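Local coordinates for uncharacterized protein cvnB5 (Streptomyces avermitilis, PDB 3LEQ) that is of unknown function but, as a Roadblock/LC7 domain protein, probably serves as a small regulatory or scaffolding partner for other proteins, at residues D14-V19 / A106-M111; I82-A85 / H91-V94. One frame throughout, in Å; residues are numbered along the deposited sequence.

Contact 1: D14-V19 / A106-M111; sequences DRVAEV and AYQMNM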
ATOM      1  N   ASP A  14      10.607  -3.440  -4.189  1.00 11.54           N
ATOM      2  CA  ASP A  14      11.801  -3.926  -4.892  1.00 12.36           C
ATOM      3  C   ASP A  14      11.719  -5.402  -5.281  1.00 11.98           C
ATOM      4  O   ASP A  14      12.061  -5.765  -6.402  1.00 12.16           O
ATOM      5  CB  ASP A  14      13.078  -3.635  -4.080  1.00 12.39           C
ATOM      6  CG  ASP A  14      13.636  -2.224  -4.340  1.00 15.21           C
ATOM      7  OD1 ASP A  14      12.887  -1.366  -4.876  1.00 19.55           O
ATOM      8  OD2 ASP A  14      14.822  -1.967  -4.012  1.00 17.65           O
ATOM      9  N   ARG A  15      11.262  -6.243  -4.360  1.00 12.09           N
ATOM     10  CA  ARG A  15      11.215  -7.693  -4.591  1.00 12.02           C
ATOM     11  C   ARG A  15      10.041  -8.103  -5.474  1.00 11.77           C
ATOM     12  O   ARG A  15      10.155  -9.070  -6.236  1.00 11.86           O
ATOM     13  CB  ARG A  15      11.104  -8.453  -3.267  1.00 11.98           C
ATOM     14  CG  ARG A  15      12.278  -8.279  -2.320  1.00 12.15           C
ATOM     15  CD  ARG A  15      11.978  -8.938  -0.966  1.00 13.23           C
ATOM     16  NE  ARG A  15      10.841  -8.335  -0.258  1.00 12.35           N
ATOM     17  CZ  ARG A  15       9.599  -8.833  -0.207  1.00 13.75           C
ATOM     18  NH1 ARG A  15       9.273  -9.970  -0.815  1.00 14.15           N
ATOM     19  NH2 ARG A  15       8.668  -8.192   0.473  1.00 13.20           N
ATOM     20  N   VAL A  16       8.919  -7.389  -5.363  1.00 10.76           N
ATOM     21  CA  VAL A  16       7.687  -7.816  -6.031  1.00 10.85           C
ATOM     22  C   VAL A  16       7.407  -7.049  -7.339  1.00 10.66           C
ATOM     23  O   VAL A  16       6.955  -5.903  -7.321  1.00  9.89           O
ATOM     24  CB  VAL A  16       6.473  -7.788  -5.074  1.00 10.83           C
ATOM     25  CG1 VAL A  16       5.236  -8.415  -5.740  1.00 11.44           C
ATOM     26  CG2 VAL A  16       6.804  -8.514  -3.782  1.00 11.17           C
ATOM     27  N   ALA A  17       7.692  -7.700  -8.466  1.00 10.20           N
ATOM     28  CA  ALA A  17       7.482  -7.113  -9.798  1.00 10.87           C
ATOM     29  C   ALA A  17       6.079  -6.497  -9.943  1.00 11.11           C
ATOM     30  O   ALA A  17       5.908  -5.456 -10.593  1.00 10.88           O
ATOM     31  CB  ALA A  17       7.732  -8.158 -10.893  1.00 10.09           C
ATOM     32  N   GLU A  18       5.091  -7.135  -9.305  1.00 11.21           N
ATOM     33  CA  GLU A  18       3.696  -6.724  -9.400  1.00 11.64           C
ATOM     34  C   GLU A  18       3.393  -5.430  -8.649  1.00 11.25           C
ATOM     35  O   GLU A  18       2.402  -4.776  -8.938  1.00 10.80           O
ATOM     36  CB  GLU A  18       2.767  -7.823  -8.866  1.00 11.86           C
ATOM     37  CG  GLU A  18       2.563  -9.008  -9.793  1.00 12.43           C
ATOM     38  CD  GLU A  18       3.619 -10.087  -9.631  1.00 13.85           C
ATOM     39  OE1 GLU A  18       3.429 -11.167 -10.211  1.00 14.03           O
ATOM     40  OE2 GLU A  18       4.636  -9.862  -8.940  1.00 15.47           O
ATOM     41  N   VAL A  19       4.231  -5.071  -7.681  1.00 11.38           N
ATOM     42  CA  VAL A  19       3.928  -3.942  -6.793  1.00 11.55           C
ATOM     43  C   VAL A  19       4.745  -2.736  -7.248  1.00 11.51           C
ATOM     44  O   VAL A  19       5.950  -2.829  -7.384  1.00 11.59           O
ATOM     45  CB  VAL A  19       4.243  -4.278  -5.322  1.00 11.22           C
ATOM     46  CG1 VAL A  19       4.088  -3.049  -4.442  1.00 11.59           C
ATOM     47  CG2 VAL A  19       3.339  -5.389  -4.819  1.00 12.78           C
ATOM     48  N   ALA A 106      -1.700 -10.069  -2.672  1.00  9.21           N
ATOM     49  CA  ALA A 106      -2.328 -10.176  -1.353  1.00  9.85           C
ATOM     50  C   ALA A 106      -1.491 -11.015  -0.385  1.00 10.10           C
ATOM     51  O   ALA A 106      -1.387 -10.668   0.784  1.00 10.67           O
ATOM     52  CB  ALA A 106      -3.743 -10.696  -1.450  1.00 10.15           C
ATOM     53  N   TYR A 107      -0.905 -12.108  -0.868  1.00 10.70           N
ATOM     54  CA  TYR A 107      -0.017 -12.933  -0.050  1.00 10.42           C
ATOM     55  C   TYR A 107       1.194 -12.126   0.408  1.00 10.03           C
ATOM     56  O   TYR A 107       1.543 -12.114   1.582  1.00 10.49           O
ATOM     57  CB  TYR A 107       0.442 -14.188  -0.845  1.00  9.95           C
ATOM     58  CG  TYR A 107       1.582 -14.915  -0.163  1.00  9.83           C
ATOM     59  CD1 TYR A 107       1.340 -15.803   0.884  1.00 10.51           C
ATOM     60  CD2 TYR A 107       2.912 -14.675  -0.537  1.00 11.19           C
ATOM     61  CE1 TYR A 107       2.398 -16.458   1.525  1.00 11.07           C
ATOM     62  CE2 TYR A 107       3.975 -15.313   0.108  1.00  9.00           C
ATOM     63  CZ  TYR A 107       3.709 -16.203   1.128  1.00 11.36           C
ATOM     64  OH  TYR A 107       4.770 -16.830   1.751  1.00  9.90           O
ATOM     65  N   GLN A 108       1.832 -11.425  -0.514  1.00  9.51           N
ATOM     66  CA  GLN A 108       2.989 -10.578  -0.158  1.00 10.35           C
ATOM     67  C   GLN A 108       2.654  -9.498   0.887  1.00 10.53           C
ATOM     68  O   GLN A 108       3.442  -9.255   1.831  1.00 10.90           O
ATOM     69  CB  GLN A 108       3.606  -9.926  -1.410  1.00  9.97           C
ATOM     70  CG  GLN A 108       4.312 -10.919  -2.329  1.00 12.80           C
ATOM     71  CD  GLN A 108       5.614 -11.439  -1.754  1.00 15.66           C
ATOM     72  OE1 GLN A 108       6.156 -10.895  -0.789  1.00 18.21           O
ATOM     73  NE2 GLN A 108       6.137 -12.492  -2.364  1.00 15.37           N
HETATM   74  N   MSE A 109       1.500  -8.835   0.710  1.00 10.08           N
HETATM   75  CA  MSE A 109       1.046  -7.829   1.671  1.00  9.20           C
HETATM   76  C   MSE A 109       0.772  -8.462   3.035  1.00  9.33           C
HETATM   77  O   MSE A 109       1.141  -7.910   4.056  1.00  7.95           O
HETATM   78  CB  MSE A 109      -0.209  -7.130   1.157  1.00  9.61           C
HETATM   79  CG  MSE A 109       0.022  -6.366  -0.125  1.00  9.32           C
HETATM   80 SE   MSE A 109      -1.624  -5.615  -0.833  1.00 17.23          SE
HETATM   81  CE  MSE A 109      -2.056  -4.292   0.532  1.00  7.17           C
ATOM     82  N   ASN A 110       0.129  -9.625   3.036  1.00  9.25           N
ATOM     83  CA  ASN A 110      -0.182 -10.336   4.285  1.00 10.64           C
ATOM     84  C   ASN A 110       1.112 -10.728   5.031  1.00  9.88           C
ATOM     85  O   ASN A 110       1.194 -10.597   6.248  1.00 10.31           O
ATOM     86  CB  ASN A 110      -1.056 -11.576   4.008  1.00 11.43           C
ATOM     87  CG  ASN A 110      -2.531 -11.230   3.721  1.00 14.86           C
ATOM     88  OD1 ASN A 110      -3.021 -10.154   4.067  1.00 15.88           O
ATOM     89  ND2 ASN A 110      -3.242 -12.162   3.079  1.00 18.04           N
HETATM   90  N   MSE A 111       2.128 -11.157   4.283  1.00  9.79           N
HETATM   91  CA  MSE A 111       3.442 -11.485   4.872  1.00  9.89           C
HETATM   92  C   MSE A 111       4.116 -10.237   5.427  1.00  9.35           C
HETATM   93  O   MSE A 111       4.742 -10.288   6.479  1.00  9.96           O
HETATM   94  CB  MSE A 111       4.355 -12.177   3.853  1.00  9.38           C
HETATM   95  CG  MSE A 111       3.869 -13.566   3.391  1.00  9.41           C
HETATM   96 SE   MSE A 111       3.537 -14.831   4.885  1.00 16.68          SE
HETATM   97  CE  MSE A 111       1.571 -14.720   4.935  1.00 13.14           C
TER
HETATM   98  O   HOH W   1       6.141  -9.585   1.929  1.00  6.99           O
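A bend at chi3 (-63°) in the chain of Arg15, after an extended chi2, turns its guanidinium toward Gln108, whose own chain folds at chi2 (-72°) to carry the amide away from helix 102-115. The two chains slant across one another. NH1 of Arg15 donates to OE1 of Gln108 over 3.3 Å, a long bond but a nearly straight one at the hydrogen. OE1 sits in the plane of the guanidinium, at its edge, whereas from the amide's side the donor stands above the carbonyl plane, 42° out of it, in keeping with the tilt between the two planes. A water completes the link: it accepts from NH2 of Arg15 at 3.2 Å and donates both to OE1 of Gln108 at 3.0 Å and to the backbone O of Gln108 at 2.7 Å. OE1 is thus gripped by two donors, which helps to fix the rotation of the amide.

Val16 supplies the apolar half. Its CG2 lies 3.8 Å from CD of Gln108 and packs equally against CG, the two side chains lying alongside with their ends pointing opposite ways. A branched, buried valine suits this place, where the chain leaves helix 4-15 and enters a type I turn from Val16 to Val19; glutamine suits the other side, since its CG and CD pack against Val16, and its side chain also touches Leu12, while its amide reaches the exposed arginine. With a neutral amide accepting from a charged arginine over a long bond, and a water sharing the load, the polar link between the first helix and the last is probably modest and adaptable, the valine packing being its buried part.

Contact 2: I82-A85 / H91-V94; sequences ILTA and HLVV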
ATOM      1  N   ILE A  82      -4.949  -1.774  -3.622  1.00 11.07           N
ATOM      2  CA  ILE A  82      -5.332  -2.751  -2.615  1.00 11.14           C
ATOM      3  C   ILE A  82      -5.012  -2.166  -1.252  1.00  9.54           C
ATOM      4  O   ILE A  82      -3.917  -1.635  -1.041  1.00 10.49           O
ATOM      5  CB  ILE A  82      -4.620  -4.144  -2.793  1.00 11.83           C
ATOM      6  CG1 ILE A  82      -4.707  -4.646  -4.240  1.00 12.62           C
ATOM      7  CG2 ILE A  82      -5.178  -5.203  -1.780  1.00 12.41           C
ATOM      8  CD1 ILE A  82      -3.851  -5.860  -4.573  1.00 14.75           C
ATOM      9  N   LEU A  83      -5.949  -2.303  -0.331  1.00  8.39           N
ATOM     10  CA  LEU A  83      -5.804  -1.769   1.010  1.00  7.74           C
ATOM     11  C   LEU A  83      -6.122  -2.862   2.029  1.00  7.93           C
ATOM     12  O   LEU A  83      -7.100  -3.567   1.868  1.00  8.12           O
ATOM     13  CB  LEU A  83      -6.777  -0.596   1.156  1.00  8.22           C
ATOM     14  CG  LEU A  83      -6.958   0.156   2.461  1.00  9.29           C
ATOM     15  CD1 LEU A  83      -7.378   1.581   2.136  1.00 11.48           C
ATOM     16  CD2 LEU A  83      -8.014  -0.524   3.355  1.00 11.98           C
ATOM     17  N   THR A  84      -5.303  -2.986   3.072  1.00  7.03           N
ATOM     18  CA  THR A  84      -5.569  -3.923   4.158  1.00  7.11           C
ATOM     19  C   THR A  84      -5.192  -3.309   5.505  1.00  7.40           C
ATOM     20  O   THR A  84      -4.372  -2.401   5.575  1.00  7.34           O
ATOM     21  CB  THR A  84      -4.859  -5.317   3.931  1.00  7.55           C
ATOM     22  OG1 THR A  84      -5.307  -6.257   4.924  1.00  9.45           O
ATOM     23  CG2 THR A  84      -3.349  -5.200   4.039  1.00  7.03           C
ATOM     24  N   ALA A  85      -5.779  -3.816   6.578  1.00  7.23           N
ATOM     25  CA  ALA A  85      -5.427  -3.372   7.921  1.00  7.91           C
ATOM     26  C   ALA A  85      -3.979  -3.748   8.254  1.00  8.78           C
ATOM     27  O   ALA A  85      -3.526  -4.864   7.928  1.00  8.46           O
ATOM     28  CB  ALA A  85      -6.381  -4.002   8.952  1.00  8.54           C
ATOM     29  N   HIS A  91      -3.472   1.349   7.904  1.00  8.12           N
ATOM     30  CA  HIS A  91      -3.746   0.529   6.743  1.00  9.41           C
ATOM     31  C   HIS A  91      -2.557   0.538   5.784  1.00 10.08           C
ATOM     32  O   HIS A  91      -1.922   1.580   5.578  1.00  9.75           O
ATOM     33  CB  HIS A  91      -4.984   1.040   5.999  1.00 10.02           C
ATOM     34  CG  HIS A  91      -6.271   0.695   6.671  1.00 12.26           C
ATOM     35  ND1 HIS A  91      -6.808   1.454   7.686  1.00 13.49           N
ATOM     36  CD2 HIS A  91      -7.128  -0.338   6.476  1.00 12.66           C
ATOM     37  CE1 HIS A  91      -7.946   0.912   8.080  1.00 14.51           C
ATOM     38  NE2 HIS A  91      -8.162  -0.176   7.359  1.00 14.03           N
ATOM     39  N   LEU A  92      -2.255  -0.629   5.214  1.00  8.93           N
ATOM     40  CA  LEU A  92      -1.260  -0.739   4.168  1.00  9.89           C
ATOM     41  C   LEU A  92      -1.969  -0.557   2.839  1.00 10.14           C
ATOM     42  O   LEU A  92      -3.032  -1.198   2.588  1.00 10.88           O
ATOM     43  CB  LEU A  92      -0.606  -2.145   4.212  1.00  9.55           C
ATOM     44  CG  LEU A  92       0.359  -2.494   3.062  1.00 10.46           C
ATOM     45  CD1 LEU A  92       1.609  -1.592   3.089  1.00  9.41           C
ATOM     46  CD2 LEU A  92       0.761  -3.996   3.150  1.00 10.46           C
ATOM     47  N   VAL A  93      -1.414   0.289   1.970  1.00 10.66           N
ATOM     48  CA  VAL A  93      -2.060   0.543   0.694  1.00 10.48           C
ATOM     49  C   VAL A  93      -1.027   0.346  -0.394  1.00 10.61           C
ATOM     50  O   VAL A  93       0.056   0.886  -0.320  1.00 11.65           O
ATOM     51  CB  VAL A  93      -2.641   1.977   0.589  1.00 10.10           C
ATOM     52  CG1 VAL A  93      -3.403   2.142  -0.700  1.00  8.87           C
ATOM     53  CG2 VAL A  93      -3.539   2.329   1.824  1.00 11.65           C
ATOM     54  N   VAL A  94      -1.376  -0.413  -1.417  1.00 10.29           N
ATOM     55  CA  VAL A  94      -0.443  -0.731  -2.491  0.50 10.11           C
ATOM     56  C   VAL A  94      -1.053  -0.377  -3.839  1.00  9.95           C
ATOM     57  O   VAL A  94      -2.277  -0.549  -4.021  1.00 10.58           O
ATOM     58  CB  VAL A  94      -0.072  -2.244  -2.441  0.50 10.08           C
ATOM     59  CG1 VAL A  94       0.365  -2.772  -3.803  0.50  8.36           C
ATOM     60  CG2 VAL A  94       1.017  -2.495  -1.384  0.50 10.22           C
TER
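Ile82 to Ala85 and His91 to Val94 run antiparallel as the two arms of a hairpin, with Ile82–Val94 and Thr84–Leu92 as hydrogen-bonded pairs and Leu83–Val93 and Ala85–His91 as non-hydrogen-bonded ones. Each hydrogen-bonded pair is closed by two backbone bonds: Val94 N to Ile82 O is 2.8 Å, and Thr84 N to Leu92 O is 2.9 Å. The same carbonyls receive CA-H...O contacts, as from Leu83 CA to Leu92 O at 3.2 Å.

The side chain of Leu83 touches two residues of the other strand. With CG anti to the backbone N (chi1 176°), it splays its two methyls over the neighbouring strand: CD1 meets CG2 of Val93 at 3.9 Å, while CD2 comes to 3.2 Å from CD2 of His91, oblique to the imidazole, an approach shorter than normal packing and therefore doubtful in detail. His91 places its ring beside its own backbone N (chi1 -76°), which also brings CD2 within 3.6 Å of Thr84 O. Were Leu83 cut back to an alanine, Val93 CG2 and the His91 ring would probably lose the methyls that lie against them, leaving a gap on that side of the hairpin. On the reverse face CG2 of Thr84 touches CB of Leu92 at 4.1 Å, while OG1 makes a weak hydrogen bond to Gln71; threonine thus offers a methyl to the hairpin and a hydroxyl to the next strand.

Branched apolar residues suit a sheet covered on both faces. Leu83, Val93 and His91 pack against helix 40-55, whereas Ile82, Thr84 and Leu92 meet helix 102-115, and Leu92 and Val94 also reach helix 4-15. Strands 71-75 and 19-26 flank the pair, joined by backbone hydrogen bonds, Leu83 with Ala72 and Val93 with Val23.

How the contacts relate
The centres of contact 1 and contact 2 lie about 12 Å apart, and the two meet through residues that bear on the sheet. Selenomethionine Met109 of helix 102-115 is the main connection: its CE reaches Thr84 CG2 at 3.8 Å and Ile82 O at 3.6 Å, while its CB packs on Leu92 CD2 at 3.8 Å. Val19 adds a second link, its CG1 lying 3.8 Å from Val94 CG1. Along the chain the hairpin is nested within the loop that contact 1 closes, and helix 102-115 is the next element after strand 90-96. Contact 1 thus ties together two helices lying over one face of the sheet to which contact 2 belongs.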